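Local coordinates for protein 2'-deoxycytidine 5'-triphosphate deaminase (Agrobacterium tumefaciens, PDB 2R9Q) that probably deaminates dCTP to dUTP, feeding the pathway that leads to thymidine nucleotides, at residues E252-R266 / R312-L326. Sequence-based numbering, arbitrary orientation.
Sequences ELILDPDEFYILVSR and RAVLEVRSHEVPFIL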
loop_
_atom_site.group_PDB
_atom_site.type_symbol
_atom_site.label_atom_id
_atom_site.label_comp_id
_atom_site.label_asym_id
_atom_site.label_seq_id
_atom_site.Cartn_x
_atom_site.Cartn_y
_atom_site.Cartn_z
ATOM N N GLU B 252 4.142 -25.515 4.210
ATOM C CA GLU B 252 3.521 -24.542 3.330
ATOM C C GLU B 252 3.684 -23.108 3.851
ATOM O O GLU B 252 3.869 -22.892 5.034
ATOM C CB GLU B 252 2.041 -24.866 3.102
ATOM C CG GLU B 252 1.114 -24.477 4.253
ATOM C CD GLU B 252 -0.096 -25.426 4.397
ATOM O OE1 GLU B 252 -0.757 -25.808 3.373
ATOM O OE2 GLU B 252 -0.363 -25.789 5.563
ATOM N N LEU B 253 3.585 -22.149 2.931
ATOM C CA LEU B 253 3.831 -20.758 3.221
ATOM C C LEU B 253 2.882 -19.877 2.445
ATOM O O LEU B 253 2.860 -19.935 1.238
ATOM C CB LEU B 253 5.266 -20.415 2.801
ATOM C CG LEU B 253 5.748 -18.997 3.045
ATOM C CD1 LEU B 253 5.740 -18.686 4.556
ATOM C CD2 LEU B 253 7.140 -18.813 2.385
ATOM N N ILE B 254 2.139 -19.022 3.138
ATOM C CA ILE B 254 1.286 -18.035 2.472
ATOM C C ILE B 254 2.163 -16.890 1.981
ATOM O O ILE B 254 2.781 -16.171 2.756
ATOM C CB ILE B 254 0.106 -17.545 3.367
ATOM C CG1 ILE B 254 -0.863 -18.723 3.617
ATOM C CG2 ILE B 254 -0.619 -16.329 2.742
ATOM C CD1 ILE B 254 -1.951 -18.441 4.623
ATOM N N LEU B 255 2.202 -16.776 0.662
ATOM C CA LEU B 255 2.849 -15.707 -0.050
ATOM C C LEU B 255 1.923 -14.484 -0.197
ATOM O O LEU B 255 1.021 -14.487 -1.035
ATOM C CB LEU B 255 3.267 -16.209 -1.437
ATOM C CG LEU B 255 4.325 -17.307 -1.601
ATOM C CD1 LEU B 255 4.514 -17.579 -3.095
ATOM C CD2 LEU B 255 5.648 -16.952 -0.912
ATOM N N ASP B 256 2.194 -13.460 0.618
ATOM C CA ASP B 256 1.543 -12.137 0.611
ATOM C C ASP B 256 2.147 -11.421 -0.566
ATOM O O ASP B 256 3.366 -11.391 -0.673
ATOM C CB ASP B 256 1.808 -11.395 1.972
ATOM C CG ASP B 256 1.323 -9.892 2.021
ATOM O OD1 ASP B 256 1.198 -9.197 0.977
ATOM O OD2 ASP B 256 1.077 -9.396 3.162
ATOM N N PRO B 257 1.305 -10.871 -1.465
ATOM C CA PRO B 257 1.836 -10.323 -2.721
ATOM C C PRO B 257 2.711 -9.059 -2.554
ATOM O O PRO B 257 3.532 -8.778 -3.427
ATOM C CB PRO B 257 0.562 -10.033 -3.575
ATOM C CG PRO B 257 -0.587 -10.504 -2.794
ATOM C CD PRO B 257 -0.162 -10.713 -1.378
ATOM N N ASP B 258 2.540 -8.326 -1.450
ATOM C CA ASP B 258 3.402 -7.153 -1.154
ATOM C C ASP B 258 4.785 -7.521 -0.566
ATOM O O ASP B 258 5.640 -6.673 -0.442
ATOM C CB ASP B 258 2.720 -6.173 -0.177
ATOM C CG ASP B 258 1.298 -5.749 -0.628
ATOM O OD1 ASP B 258 0.378 -5.774 0.250
ATOM O OD2 ASP B 258 1.105 -5.399 -1.839
ATOM N N GLU B 259 4.994 -8.771 -0.201
ATOM C CA GLU B 259 6.230 -9.186 0.398
ATOM C C GLU B 259 7.201 -9.839 -0.591
ATOM O O GLU B 259 6.863 -10.208 -1.687
ATOM C CB GLU B 259 5.936 -10.126 1.562
ATOM C CG GLU B 259 5.028 -9.557 2.672
ATOM C CD GLU B 259 5.635 -8.410 3.466
ATOM O OE1 GLU B 259 6.836 -8.463 3.847
ATOM O OE2 GLU B 259 4.894 -7.450 3.758
ATOM N N PHE B 260 8.457 -9.951 -0.208
ATOM C CA PHE B 260 9.356 -10.812 -0.970
ATOM C C PHE B 260 10.030 -11.796 -0.054
ATOM O O PHE B 260 10.270 -11.512 1.102
ATOM C CB PHE B 260 10.292 -9.976 -1.869
ATOM C CG PHE B 260 11.673 -9.810 -1.379
ATOM C CD1 PHE B 260 12.707 -10.494 -1.994
ATOM C CD2 PHE B 260 11.954 -8.918 -0.358
ATOM C CE1 PHE B 260 13.981 -10.356 -1.569
ATOM C CE2 PHE B 260 13.242 -8.744 0.081
ATOM C CZ PHE B 260 14.273 -9.459 -0.522
ATOM N N TYR B 261 10.241 -12.983 -0.586
ATOM C CA TYR B 261 10.644 -14.145 0.154
ATOM C C TYR B 261 11.930 -14.717 -0.451
ATOM O O TYR B 261 12.034 -14.880 -1.654
ATOM C CB TYR B 261 9.531 -15.212 0.153
ATOM C CG TYR B 261 8.223 -14.787 0.799
ATOM C CD1 TYR B 261 7.967 -15.073 2.133
ATOM C CD2 TYR B 261 7.278 -14.083 0.097
ATOM C CE1 TYR B 261 6.805 -14.666 2.745
ATOM C CE2 TYR B 261 6.112 -13.677 0.696
ATOM C CZ TYR B 261 5.855 -13.973 2.042
ATOM O OH TYR B 261 4.629 -13.571 2.665
ATOM N N ILE B 262 12.911 -15.021 0.391
ATOM C CA ILE B 262 14.109 -15.738 -0.050
ATOM C C ILE B 262 13.953 -17.164 0.445
ATOM O O ILE B 262 13.912 -17.426 1.643
ATOM C CB ILE B 262 15.448 -15.125 0.483
ATOM C CG1 ILE B 262 15.640 -13.703 -0.035
ATOM C CG2 ILE B 262 16.628 -15.977 0.078
ATOM C CD1 ILE B 262 16.686 -12.919 0.749
ATOM N N LEU B 263 13.873 -18.072 -0.518
ATOM C CA LEU B 263 13.565 -19.453 -0.273
ATOM C C LEU B 263 14.552 -20.366 -0.987
ATOM O O LEU B 263 15.383 -19.917 -1.789
ATOM C CB LEU B 263 12.117 -19.745 -0.699
ATOM C CG LEU B 263 10.996 -18.996 0.029
ATOM C CD1 LEU B 263 9.695 -19.232 -0.702
ATOM C CD2 LEU B 263 10.915 -19.412 1.503
ATOM N N VAL B 264 14.464 -21.658 -0.674
ATOM C CA VAL B 264 15.417 -22.646 -1.178
ATOM C C VAL B 264 14.764 -23.850 -1.910
ATOM O O VAL B 264 13.722 -24.361 -1.522
ATOM C CB VAL B 264 16.504 -23.050 -0.064
ATOM C CG1 VAL B 264 15.966 -22.897 1.322
ATOM C CG2 VAL B 264 17.062 -24.434 -0.291
ATOM N N SER B 265 15.400 -24.243 -3.005
ATOM C CA SER B 265 15.055 -25.444 -3.751
ATOM C C SER B 265 15.290 -26.750 -2.970
ATOM O O SER B 265 16.226 -26.854 -2.189
ATOM C CB SER B 265 15.833 -25.481 -5.079
ATOM O OG SER B 265 17.183 -25.871 -4.927
ATOM N N ARG B 266 14.442 -27.747 -3.198
ATOM C CA ARG B 266 14.698 -29.092 -2.663
ATOM C C ARG B 266 15.897 -29.721 -3.369
ATOM O O ARG B 266 16.745 -30.333 -2.723
ATOM C CB ARG B 266 13.491 -30.008 -2.834
ATOM C CG ARG B 266 12.283 -29.610 -2.029
ATOM C CD ARG B 266 11.273 -30.738 -1.963
ATOM N NE ARG B 266 11.014 -31.221 -3.298
ATOM C CZ ARG B 266 10.807 -32.487 -3.635
ATOM N NH1 ARG B 266 10.816 -33.475 -2.734
ATOM N NH2 ARG B 266 10.601 -32.766 -4.905
ATOM N N ARG B 312 22.045 -26.389 -3.448
ATOM C CA ARG B 312 20.689 -25.898 -3.590
ATOM C C ARG B 312 20.685 -24.519 -4.242
ATOM O O ARG B 312 21.635 -23.753 -4.103
ATOM C CB ARG B 312 19.961 -25.870 -2.250
ATOM C CG ARG B 312 19.566 -27.243 -1.774
ATOM C CD ARG B 312 19.695 -27.349 -0.294
ATOM N NE ARG B 312 19.363 -28.701 0.154
ATOM C CZ ARG B 312 18.138 -29.169 0.325
ATOM N NH1 ARG B 312 17.068 -28.425 0.083
ATOM N NH2 ARG B 312 17.987 -30.393 0.748
ATOM N N ALA B 313 19.643 -24.264 -5.027
ATOM C CA ALA B 313 19.392 -22.935 -5.531
ATOM C C ALA B 313 18.517 -22.131 -4.543
ATOM O O ALA B 313 17.489 -22.615 -4.039
ATOM C CB ALA B 313 18.784 -22.987 -6.900
ATOM N N VAL B 314 18.975 -20.911 -4.252
ATOM C CA VAL B 314 18.247 -19.950 -3.438
ATOM C C VAL B 314 17.370 -19.162 -4.390
ATOM O O VAL B 314 17.849 -18.699 -5.386
ATOM C CB VAL B 314 19.180 -19.003 -2.717
ATOM C CG1 VAL B 314 18.394 -18.037 -1.847
ATOM C CG2 VAL B 314 20.208 -19.784 -1.944
ATOM N N LEU B 315 16.081 -19.059 -4.079
ATOM C CA LEU B 315 15.065 -18.524 -4.992
ATOM C C LEU B 315 14.356 -17.325 -4.366
ATOM O O LEU B 315 14.005 -17.350 -3.195
ATOM C CB LEU B 315 14.007 -19.611 -5.296
ATOM C CG LEU B 315 14.503 -20.962 -5.846
ATOM C CD1 LEU B 315 13.565 -22.120 -5.425
ATOM C CD2 LEU B 315 14.724 -20.949 -7.364
ATOM N N GLU B 316 14.147 -16.275 -5.150
ATOM C CA GLU B 316 13.270 -15.196 -4.723
ATOM C C GLU B 316 11.884 -15.423 -5.333
ATOM O O GLU B 316 11.712 -15.389 -6.536
ATOM C CB GLU B 316 13.827 -13.792 -5.040
ATOM C CG GLU B 316 15.154 -13.438 -4.332
ATOM C CD GLU B 316 16.349 -14.026 -5.043
ATOM O OE1 GLU B 316 16.411 -13.886 -6.280
ATOM O OE2 GLU B 316 17.205 -14.652 -4.381
ATOM N N VAL B 317 10.912 -15.654 -4.471
ATOM C CA VAL B 317 9.553 -15.947 -4.867
ATOM C C VAL B 317 8.634 -14.827 -4.388
ATOM O O VAL B 317 8.737 -14.340 -3.253
ATOM C CB VAL B 317 9.108 -17.326 -4.289
ATOM C CG1 VAL B 317 7.666 -17.615 -4.564
ATOM C CG2 VAL B 317 10.026 -18.429 -4.758
ATOM N N ARG B 318 7.783 -14.394 -5.302
ATOM C CA ARG B 318 6.733 -13.439 -5.042
ATOM C C ARG B 318 5.420 -13.956 -5.636
ATOM O O ARG B 318 5.393 -14.560 -6.704
ATOM C CB ARG B 318 7.043 -12.096 -5.694
ATOM C CG ARG B 318 8.127 -11.244 -5.066
ATOM C CD ARG B 318 8.296 -9.964 -5.952
ATOM N NE ARG B 318 8.732 -8.760 -5.241
ATOM C CZ ARG B 318 7.950 -7.975 -4.486
ATOM N NH1 ARG B 318 8.481 -6.911 -3.908
ATOM N NH2 ARG B 318 6.658 -8.252 -4.288
ATOM N N SER B 319 4.333 -13.717 -4.914
ATOM C CA SER B 319 3.004 -13.958 -5.442
ATOM C C SER B 319 2.525 -12.703 -6.151
ATOM O O SER B 319 2.895 -11.567 -5.801
ATOM C CB SER B 319 2.010 -14.347 -4.350
ATOM O OG SER B 319 1.733 -13.234 -3.570
ATOM N N HIS B 320 1.684 -12.943 -7.151
ATOM C CA HIS B 320 1.150 -11.889 -7.981
ATOM C C HIS B 320 -0.354 -11.724 -7.815
ATOM O O HIS B 320 -1.120 -12.688 -7.892
ATOM C CB HIS B 320 1.544 -12.161 -9.419
ATOM C CG HIS B 320 3.027 -12.179 -9.590
ATOM N ND1 HIS B 320 3.825 -11.158 -9.114
ATOM C CD2 HIS B 320 3.866 -13.111 -10.111
ATOM C CE1 HIS B 320 5.089 -11.453 -9.349
ATOM N NE2 HIS B 320 5.145 -12.628 -9.953
ATOM N N GLU B 321 -0.740 -10.482 -7.553
ATOM C CA GLU B 321 -2.139 -10.086 -7.396
ATOM C C GLU B 321 -2.812 -10.625 -6.137
ATOM O O GLU B 321 -3.272 -9.846 -5.340
ATOM C CB GLU B 321 -2.962 -10.422 -8.639
ATOM C CG GLU B 321 -2.577 -9.577 -9.841
ATOM C CD GLU B 321 -3.506 -9.820 -11.001
ATOM O OE1 GLU B 321 -3.570 -11.009 -11.424
ATOM O OE2 GLU B 321 -4.159 -8.848 -11.468
ATOM N N VAL B 322 -2.864 -11.943 -5.983
ATOM C CA VAL B 322 -3.572 -12.598 -4.897
ATOM C C VAL B 322 -2.597 -13.439 -4.013
ATOM O O VAL B 322 -1.609 -13.977 -4.514
ATOM C CB VAL B 322 -4.749 -13.464 -5.510
ATOM C CG1 VAL B 322 -5.061 -14.641 -4.697
ATOM C CG2 VAL B 322 -5.999 -12.608 -5.708
ATOM N N PRO B 323 -2.854 -13.507 -2.684
ATOM C CA PRO B 323 -2.170 -14.465 -1.840
ATOM C C PRO B 323 -2.335 -15.933 -2.250
ATOM O O PRO B 323 -3.432 -16.399 -2.593
ATOM C CB PRO B 323 -2.727 -14.192 -0.438
ATOM C CG PRO B 323 -3.830 -13.282 -0.608
ATOM C CD PRO B 323 -3.728 -12.617 -1.906
ATOM N N PHE B 324 -1.215 -16.637 -2.195
ATOM C CA PHE B 324 -1.089 -17.976 -2.651
ATOM C C PHE B 324 -0.428 -18.787 -1.558
ATOM O O PHE B 324 0.593 -18.373 -0.965
ATOM C CB PHE B 324 -0.270 -18.025 -3.946
ATOM C CG PHE B 324 -0.246 -19.398 -4.617
ATOM C CD1 PHE B 324 -1.379 -19.899 -5.257
ATOM C CD2 PHE B 324 0.910 -20.175 -4.616
ATOM C CE1 PHE B 324 -1.364 -21.140 -5.882
ATOM C CE2 PHE B 324 0.935 -21.426 -5.229
ATOM C CZ PHE B 324 -0.207 -21.908 -5.858
ATOM N N ILE B 325 -1.028 -19.930 -1.264
ATOM C CA ILE B 325 -0.432 -20.885 -0.357
ATOM C C ILE B 325 0.526 -21.725 -1.177
ATOM O O ILE B 325 0.096 -22.510 -1.971
ATOM C CB ILE B 325 -1.452 -21.812 0.320
ATOM C CG1 ILE B 325 -2.530 -21.015 1.051
ATOM C CG2 ILE B 325 -0.724 -22.765 1.294
ATOM C CD1 ILE B 325 -3.876 -21.741 1.101
ATOM N N LEU B 326 1.825 -21.512 -0.969
ATOM C CA LEU B 326 2.863 -22.256 -1.630
ATOM C C LEU B 326 3.160 -23.481 -0.785
ATOM O O LEU B 326 3.342 -23.390 0.415
ATOM C CB LEU B 326 4.123 -21.404 -1.832
ATOM C CG LEU B 326 5.348 -22.034 -2.520
ATOM C CD1 LEU B 326 5.145 -22.373 -3.997
ATOM C CD2 LEU B 326 6.558 -21.101 -2.319
HETATM O O HOH W 1 4.774 -12.629 -2.505
HETATM O O HOH W 2 4.211 -9.395 -5.957
#
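CB of Phe260 lies 3.7 Å above the guanidinium plane of Arg318, nearer the rim than the centre, while Pro257 O sits at the edge of that group. A long arginine suits this place: its aliphatic stem passes Phe260 and its end reaches Asp120 in a salt bridge. The Tyr261 ring has CD2 of Leu255 over one face, and Val317 O, Asp256 O and a water at its edge; its OH accepts Asp256 N at 3.2 Å. Arg312, with Arg266 O over one guanidinium face, gives only a weak bond to Ser265 O, its salt bridge being with Asp207. Small Ser265 fits beside it: its OG accepts from Ala313 N at 2.9 Å and hydrogen-bonds to Glu267 O.

Ser319 links the two layers. With OG between backbone N and carbonyl carbon (chi1 71°), it donates to Leu255 O at 2.9 Å, approaching from well above the carbonyl plane. That oxygen also accepts a weak bond from Phe324 N. One water joins Ser319 N to Asp256 O; another bridges Ser319 O and Pro257 O.

Branched aliphatic residues fill the interior. CD1 of Leu255 presses tightly on CG1 of Val317 (3.5 Å), the side chains crossing at about a right angle, and Leu263 CD1 meets Leu326 CD2 tip to tip at 4.0 Å.

Two antiparallel ladders, 252-255 with 324-326 and 261-265 with 312-319, are thus linked through the type I turn Asp256-Glu259, which carries an Asx turn, and the loop 320-323. Facing each other across leucines and valines, they form a two-layered beta arrangement consistent with the dUTPase-like fold of the C-terminal domain.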